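Local coordinates for aldehyde dehydrogenase family protein (Pseudomonas syringae pv. tomato, PDB 5IUV), which probably oxidises indole-3-acetaldehyde to the auxin indole-3-acetic acid with NAD+ as cofactor, as an aldehyde dehydrogenase family enzyme, at residues Ala144-His147 and Asp148-Gly151. Numbering follows the deposited sequence.
Sequences ATPH and DQLG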
loop_
_atom_site.group_PDB
_atom_site.type_symbol
_atom_site.label_atom_id
_atom_site.label_comp_id
_atom_site.label_asym_id
_atom_site.label_seq_id
_atom_site.Cartn_x
_atom_site.Cartn_y
_atom_site.Cartn_z
ATOM N N ALA A 144 -8.197 10.060 -4.261
ATOM C CA ALA A 144 -9.594 10.376 -3.967
ATOM C C ALA A 144 -9.887 11.813 -4.378
ATOM O O ALA A 144 -9.382 12.757 -3.770
ATOM C CB ALA A 144 -9.903 10.167 -2.493
ATOM N N THR A 145 -10.705 11.970 -5.412
ATOM C CA THR A 145 -10.926 13.268 -6.044
ATOM C C THR A 145 -12.417 13.545 -6.232
ATOM O O THR A 145 -13.241 12.637 -6.079
ATOM C CB THR A 145 -10.221 13.342 -7.427
ATOM O OG1 THR A 145 -10.794 12.370 -8.307
ATOM C CG2 THR A 145 -8.715 13.095 -7.299
ATOM N N PRO A 146 -12.770 14.798 -6.574
ATOM C CA PRO A 146 -14.168 15.082 -6.921
ATOM C C PRO A 146 -14.652 14.263 -8.120
ATOM O O PRO A 146 -13.832 13.720 -8.867
ATOM C CB PRO A 146 -14.149 16.576 -7.247
ATOM C CG PRO A 146 -13.007 17.114 -6.453
ATOM C CD PRO A 146 -11.971 16.033 -6.456
ATOM N N HIS A 147 -15.970 14.190 -8.293
ATOM C CA HIS A 147 -16.585 13.360 -9.339
ATOM C C HIS A 147 -16.117 13.679 -10.763
ATOM O O HIS A 147 -16.111 12.802 -11.617
ATOM C CB HIS A 147 -18.112 13.484 -9.293
ATOM C CG HIS A 147 -18.638 14.744 -9.924
ATOM N ND1 HIS A 147 -18.708 15.949 -9.260
ATOM C CD2 HIS A 147 -19.129 14.968 -11.167
ATOM C CE1 HIS A 147 -19.212 16.868 -10.071
ATOM N NE2 HIS A 147 -19.476 16.298 -11.230
ATOM N N ASP A 148 -15.725 14.925 -11.018
ATOM C CA ASP A 148 -15.367 15.341 -12.373
ATOM C C ASP A 148 -13.857 15.339 -12.583
ATOM O O ASP A 148 -13.348 15.956 -13.516
ATOM C CB ASP A 148 -15.950 16.727 -12.683
ATOM C CG ASP A 148 -15.427 17.810 -11.748
ATOM O OD1 ASP A 148 -14.849 17.477 -10.691
ATOM O OD2 ASP A 148 -15.602 19.005 -12.071
ATOM N N GLN A 149 -13.150 14.618 -11.717
ATOM C CA GLN A 149 -11.702 14.501 -11.798
ATOM C C GLN A 149 -11.264 13.041 -11.730
ATOM O O GLN A 149 -11.840 12.236 -10.995
ATOM C CB GLN A 149 -11.033 15.287 -10.664
ATOM C CG GLN A 149 -11.313 16.776 -10.676
ATOM C CD GLN A 149 -10.393 17.527 -11.609
ATOM O OE1 GLN A 149 -9.305 17.055 -11.939
ATOM N NE2 GLN A 149 -10.822 18.707 -12.039
ATOM N N LEU A 150 -10.242 12.711 -12.506
ATOM C CA LEU A 150 -9.531 11.451 -12.352
ATOM C C LEU A 150 -8.069 11.775 -12.078
ATOM O O LEU A 150 -7.395 12.373 -12.914
ATOM C CB LEU A 150 -9.673 10.578 -13.600
ATOM C CG LEU A 150 -8.864 9.277 -13.590
ATOM C CD1 LEU A 150 -9.246 8.426 -12.389
ATOM C CD2 LEU A 150 -9.074 8.508 -14.877
ATOM N N GLY A 151 -7.585 11.407 -10.896
ATOM C CA GLY A 151 -6.224 11.732 -10.512
ATOM C C GLY A 151 -5.371 10.487 -10.471
ATOM O O GLY A 151 -5.585 9.615 -9.626
HETATM O O HOH W 1 -9.463 10.108 -8.881
#
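His147 turns one face of its imidazole to Asp148, whose CB sits 4.0 Å from the ring centroid in a CH-pi contact, displaced toward the rim. The Asp148 backbone N lies over the same face, 3.1 Å from His147 CG. The Asp148 carboxylate is stacked nearly parallel to that ring, the planes 16° apart. At the OD1 end of the carboxylate, close to its plane, Pro146 CB comes within 3.6 Å. Both CG atoms, of His147 (chi1 79°) and Asp148, lie between their own backbone N and carbonyl carbon, which brings the two flat groups together at the corner. That corner is a type I beta turn from Pro146 to Gln149, closed by Gln149 N donating to Pro146 O at 3.1 Å. It makes a beta hairpin of strands 140-142 and 149-164, far from the NAD site. Strand 149-164 also pairs antiparallel with strand 488-496 (Leu150 bonds to Ile495), consistent with the small protruding sheet through which aldehyde dehydrogenases assemble; Arg77 of the second subunit packs on His147. Behind the turn, Thr145 OG1 donates to Gln149 O at 2.9 Å, approaching from above the carbonyl plane. The same hydroxyl accepts from a water, 2.7 Å from OG1, which in turn accepts from Gly151 N. The Gln149 chain bends at chi2 and leads its amide away, where OE1 is hydrogen-bonded by Gln457 of the fourth subunit.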